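Local structure of ORC2 (1W5T) at residues T235-Y249 with D279-N293. The protein binds DNA and ATP and takes part in regulating DNA replication, joining an AAA+ ATPase domain to a winged-helix domain. Sequence-based numbering, arbitrary orientation.
Sequences TVWEPRHLELISDVY and DSLSEDLVRKAVSEN
In the helical lid of this AAA+ ATPase, helices 239-249 and 283-292 run side by side in the same direction, crossing at -23° with their axes 9.3 Å apart, and illustrate how a near-parallel helix pair can be held by polar contacts near its start and packed through aliphatic side chains further along. Ahead of the helices the two chains meet through one straight backbone hydrogen bond, from Leu281 N to Val236 O (2.9 Å). Leu281 then lays its CB over one face of the His241 imidazole, a CH-pi contact 3.8 Å from CB to the ring centroid, while Glu283 N approaches the ring's edge. His241 ND1 is buried here without a polar partner. Along the outer flank Glu283, its chain extended beyond CG (chi2 -165°), divides its carboxylate between two salt bridges, OE1 to Arg240 NH1 at 2.9 Å and OE2 to Arg287 NH1 at 3.0 Å, each through an anti lone pair. Arg240 also pairs with Glu238, and Arg287 reaches Asp284 through a salt bridge whose hydrogen bond is weak, completing a five-residue network. A glutamine in place of Glu283 would probably leave the two guanidinium groups without the negative charge that bridges them across the helices. Further in, Val286 CG1 packs against Ile245 CG1 (3.6 Å) and Leu244 CB, and Val290 sits as a knob among Leu244, Ile245, Val248 and Tyr249. Helix 217-231, continuing the lid, touches Ile245 and Tyr249 through Leu224 and Leu220. At the far end one water, lying in the plane of the Tyr249 ring, accepts from Tyr249 OH (2.8 Å) and donates to Asn293 O.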
# COMPACT_ATOMS: atom_id res chain seq x y z
N THR A 235 3.69 28.46 -16.68
CA THR A 235 4.85 28.77 -17.54
C THR A 235 6.08 27.90 -17.19
O THR A 235 7.05 27.76 -17.97
CB THR A 235 5.20 30.26 -17.46
OG1 THR A 235 5.35 30.67 -16.09
CG2 THR A 235 3.99 31.11 -17.94
N VAL A 236 5.99 27.29 -16.02
CA VAL A 236 7.11 26.65 -15.37
C VAL A 236 7.49 25.32 -16.00
O VAL A 236 8.65 24.92 -15.95
CB VAL A 236 6.75 26.51 -13.88
CG1 VAL A 236 7.28 25.22 -13.27
CG2 VAL A 236 7.18 27.78 -13.11
N TRP A 237 6.54 24.65 -16.64
CA TRP A 237 6.76 23.26 -17.06
C TRP A 237 6.33 22.98 -18.47
O TRP A 237 5.51 23.66 -19.03
CB TRP A 237 6.05 22.29 -16.12
CG TRP A 237 4.55 22.38 -16.20
CD1 TRP A 237 3.73 23.30 -15.56
CD2 TRP A 237 3.68 21.55 -16.97
NE1 TRP A 237 2.42 23.07 -15.90
CE2 TRP A 237 2.35 22.00 -16.75
CE3 TRP A 237 3.87 20.44 -17.80
CZ2 TRP A 237 1.22 21.38 -17.34
CZ3 TRP A 237 2.73 19.83 -18.41
CH2 TRP A 237 1.43 20.31 -18.16
N GLU A 238 6.87 21.91 -19.00
CA GLU A 238 6.59 21.42 -20.31
C GLU A 238 6.35 19.92 -20.18
O GLU A 238 6.97 19.30 -19.33
CB GLU A 238 7.86 21.61 -21.09
CG GLU A 238 7.70 22.03 -22.48
CD GLU A 238 7.73 23.50 -22.68
OE1 GLU A 238 6.80 24.19 -22.14
OE2 GLU A 238 8.68 23.93 -23.42
N PRO A 239 5.49 19.34 -21.04
CA PRO A 239 5.32 17.88 -21.09
C PRO A 239 6.59 17.07 -20.95
O PRO A 239 6.58 16.14 -20.16
CB PRO A 239 4.67 17.65 -22.47
CG PRO A 239 3.74 18.88 -22.59
CD PRO A 239 4.60 20.02 -22.01
N ARG A 240 7.65 17.42 -21.68
CA ARG A 240 8.87 16.60 -21.76
C ARG A 240 9.57 16.50 -20.45
O ARG A 240 10.20 15.46 -20.17
CB ARG A 240 9.86 17.13 -22.80
CG ARG A 240 10.01 18.63 -22.83
CD ARG A 240 10.90 19.07 -23.97
NE ARG A 240 10.84 20.49 -24.17
CZ ARG A 240 11.64 21.43 -23.64
NH1 ARG A 240 12.68 21.19 -22.84
NH2 ARG A 240 11.35 22.68 -23.99
N HIS A 241 9.49 17.58 -19.65
CA HIS A 241 10.04 17.61 -18.31
C HIS A 241 9.44 16.44 -17.53
O HIS A 241 10.15 15.72 -16.87
CB HIS A 241 9.68 18.92 -17.59
CG HIS A 241 10.28 20.16 -18.18
ND1 HIS A 241 11.60 20.24 -18.59
CD2 HIS A 241 9.76 21.39 -18.36
CE1 HIS A 241 11.84 21.46 -19.05
NE2 HIS A 241 10.74 22.17 -18.92
N LEU A 242 8.12 16.28 -17.61
CA LEU A 242 7.42 15.24 -16.87
C LEU A 242 7.70 13.84 -17.44
O LEU A 242 7.70 12.84 -16.70
CB LEU A 242 5.91 15.49 -16.88
CG LEU A 242 5.36 16.88 -16.56
CD1 LEU A 242 3.83 16.90 -16.70
CD2 LEU A 242 5.82 17.36 -15.18
N GLU A 243 7.93 13.77 -18.75
CA GLU A 243 8.21 12.49 -19.41
C GLU A 243 9.48 11.89 -18.89
O GLU A 243 9.59 10.67 -18.78
CB GLU A 243 8.41 12.68 -20.89
CG GLU A 243 7.14 12.67 -21.68
CD GLU A 243 7.37 13.18 -23.09
OE1 GLU A 243 8.32 12.64 -23.76
OE2 GLU A 243 6.59 14.09 -23.51
N LEU A 244 10.44 12.77 -18.61
CA LEU A 244 11.73 12.41 -18.08
C LEU A 244 11.61 11.65 -16.76
O LEU A 244 12.50 10.87 -16.42
CB LEU A 244 12.58 13.67 -17.90
CG LEU A 244 13.03 14.27 -19.25
CD1 LEU A 244 13.61 15.66 -19.07
CD2 LEU A 244 14.02 13.34 -20.07
N ILE A 245 10.54 11.89 -16.01
CA ILE A 245 10.37 11.28 -14.72
C ILE A 245 9.67 9.96 -14.96
O ILE A 245 10.19 8.88 -14.60
CB ILE A 245 9.59 12.18 -13.76
CG1 ILE A 245 10.37 13.48 -13.49
CG2 ILE A 245 9.39 11.45 -12.42
CD1 ILE A 245 9.58 14.67 -12.84
N SER A 246 8.52 10.05 -15.63
CA SER A 246 7.67 8.89 -15.92
C SER A 246 8.37 7.81 -16.75
O SER A 246 8.17 6.63 -16.49
CB SER A 246 6.30 9.30 -16.51
OG SER A 246 6.42 10.17 -17.61
N ASP A 247 9.23 8.20 -17.70
CA ASP A 247 10.01 7.24 -18.49
C ASP A 247 10.96 6.40 -17.67
O ASP A 247 11.22 5.27 -18.00
CB ASP A 247 10.82 7.92 -19.60
CG ASP A 247 10.07 8.02 -20.90
OD1 ASP A 247 8.81 8.02 -20.88
OD2 ASP A 247 10.64 8.10 -22.00
N VAL A 248 11.49 6.98 -16.60
CA VAL A 248 12.38 6.24 -15.70
C VAL A 248 11.59 5.45 -14.67
O VAL A 248 11.94 4.30 -14.42
CB VAL A 248 13.41 7.17 -15.00
CG1 VAL A 248 14.37 6.38 -14.12
CG2 VAL A 248 14.18 7.98 -16.00
N TYR A 249 10.56 6.05 -14.04
CA TYR A 249 9.86 5.37 -12.92
C TYR A 249 8.81 4.32 -13.31
O TYR A 249 8.50 3.40 -12.53
CB TYR A 249 9.28 6.36 -11.92
CG TYR A 249 10.33 7.17 -11.18
CD1 TYR A 249 10.00 8.38 -10.62
CD2 TYR A 249 11.65 6.73 -11.06
CE1 TYR A 249 10.93 9.13 -9.96
CE2 TYR A 249 12.61 7.49 -10.43
CZ TYR A 249 12.25 8.69 -9.86
OH TYR A 249 13.19 9.45 -9.16
N ASP A 279 13.08 30.58 -13.13
CA ASP A 279 11.63 30.61 -12.92
C ASP A 279 10.87 29.64 -13.81
O ASP A 279 9.65 29.74 -13.97
CB ASP A 279 11.06 32.03 -13.07
CG ASP A 279 11.25 32.58 -14.46
OD1 ASP A 279 10.97 33.81 -14.63
OD2 ASP A 279 11.66 31.88 -15.41
N SER A 280 11.62 28.71 -14.41
CA SER A 280 11.04 27.58 -15.10
C SER A 280 11.94 26.34 -14.88
O SER A 280 13.09 26.47 -14.40
CB SER A 280 10.92 27.90 -16.57
OG SER A 280 12.17 28.39 -17.02
N LEU A 281 11.41 25.15 -15.19
CA LEU A 281 12.21 23.95 -15.18
C LEU A 281 13.14 23.89 -16.37
O LEU A 281 12.90 24.53 -17.41
CB LEU A 281 11.35 22.70 -15.18
CG LEU A 281 10.44 22.44 -14.00
CD1 LEU A 281 9.53 21.23 -14.26
CD2 LEU A 281 11.24 22.26 -12.72
N SER A 282 14.19 23.11 -16.22
CA SER A 282 14.98 22.69 -17.37
C SER A 282 15.13 21.18 -17.28
O SER A 282 14.92 20.59 -16.21
CB SER A 282 16.33 23.42 -17.38
OG SER A 282 17.17 22.94 -16.36
N GLU A 283 15.46 20.54 -18.40
CA GLU A 283 15.69 19.12 -18.40
C GLU A 283 16.80 18.63 -17.46
O GLU A 283 16.66 17.55 -16.85
CB GLU A 283 15.98 18.67 -19.83
CG GLU A 283 14.91 19.15 -20.79
CD GLU A 283 14.96 18.43 -22.09
OE1 GLU A 283 14.24 18.80 -23.04
OE2 GLU A 283 15.75 17.51 -22.18
N ASP A 284 17.89 19.40 -17.37
CA ASP A 284 19.00 19.09 -16.45
C ASP A 284 18.52 18.96 -15.00
O ASP A 284 18.91 18.02 -14.30
CB ASP A 284 20.11 20.14 -16.55
CG ASP A 284 20.87 20.08 -17.90
OD1 ASP A 284 21.66 20.99 -18.18
OD2 ASP A 284 20.73 19.19 -18.76
N LEU A 285 17.68 19.88 -14.57
CA LEU A 285 17.20 19.91 -13.19
C LEU A 285 16.28 18.72 -12.91
O LEU A 285 16.40 18.09 -11.90
CB LEU A 285 16.51 21.26 -12.88
CG LEU A 285 17.53 22.43 -12.84
CD1 LEU A 285 16.86 23.79 -12.98
CD2 LEU A 285 18.42 22.42 -11.53
N VAL A 286 15.41 18.41 -13.86
CA VAL A 286 14.53 17.25 -13.75
C VAL A 286 15.37 15.99 -13.69
O VAL A 286 15.20 15.18 -12.79
CB VAL A 286 13.50 17.19 -14.90
CG1 VAL A 286 12.73 15.87 -14.91
CG2 VAL A 286 12.53 18.37 -14.76
N ARG A 287 16.30 15.85 -14.64
CA ARG A 287 17.17 14.68 -14.65
C ARG A 287 18.01 14.58 -13.40
O ARG A 287 18.15 13.49 -12.83
CB ARG A 287 17.99 14.56 -15.91
CG ARG A 287 17.18 14.05 -17.10
CD ARG A 287 17.98 13.85 -18.38
NE ARG A 287 18.74 15.07 -18.64
CZ ARG A 287 18.50 15.92 -19.65
NH1 ARG A 287 17.52 15.67 -20.55
NH2 ARG A 287 19.27 16.99 -19.75
N LYS A 288 18.57 15.70 -12.98
CA LYS A 288 19.18 15.80 -11.68
C LYS A 288 18.28 15.25 -10.57
O LYS A 288 18.72 14.44 -9.73
CB LYS A 288 19.53 17.25 -11.37
CG LYS A 288 20.38 17.41 -10.12
CD LYS A 288 21.88 17.13 -10.43
CE LYS A 288 22.86 17.69 -9.33
NZ LYS A 288 24.17 16.92 -9.41
N ALA A 289 17.02 15.69 -10.55
CA ALA A 289 16.11 15.32 -9.46
C ALA A 289 15.90 13.81 -9.45
O ALA A 289 15.84 13.21 -8.38
CB ALA A 289 14.81 16.06 -9.57
N VAL A 290 15.82 13.21 -10.63
CA VAL A 290 15.53 11.80 -10.78
C VAL A 290 16.67 10.96 -10.23
O VAL A 290 16.47 9.85 -9.70
CB VAL A 290 15.32 11.47 -12.26
CG1 VAL A 290 15.56 9.99 -12.54
CG2 VAL A 290 13.94 11.89 -12.73
N SER A 291 17.88 11.53 -10.32
CA SER A 291 19.09 10.81 -9.99
C SER A 291 19.50 10.93 -8.53
O SER A 291 20.32 10.10 -8.08
CB SER A 291 20.22 11.26 -10.92
OG SER A 291 20.90 12.41 -10.42
N GLU A 292 19.01 11.96 -7.83
CA GLU A 292 19.23 12.12 -6.36
C GLU A 292 18.04 11.55 -5.57
O GLU A 292 18.12 11.33 -4.36
CB GLU A 292 19.51 13.58 -5.90
CG GLU A 292 20.09 14.53 -6.93
CD GLU A 292 21.42 15.13 -6.52
OE1 GLU A 292 21.46 16.32 -6.10
OE2 GLU A 292 22.43 14.43 -6.64
N ASN A 293 16.93 11.32 -6.26
CA ASN A 293 15.75 10.82 -5.63
C ASN A 293 16.04 9.38 -5.31
O ASN A 293 15.72 8.50 -6.10
CB ASN A 293 14.58 10.93 -6.60
CG ASN A 293 13.22 10.79 -5.92
OD1 ASN A 293 12.27 10.30 -6.53
ND2 ASN A 293 13.10 11.27 -4.68
O HOH W 1 15.46 7.85 -8.69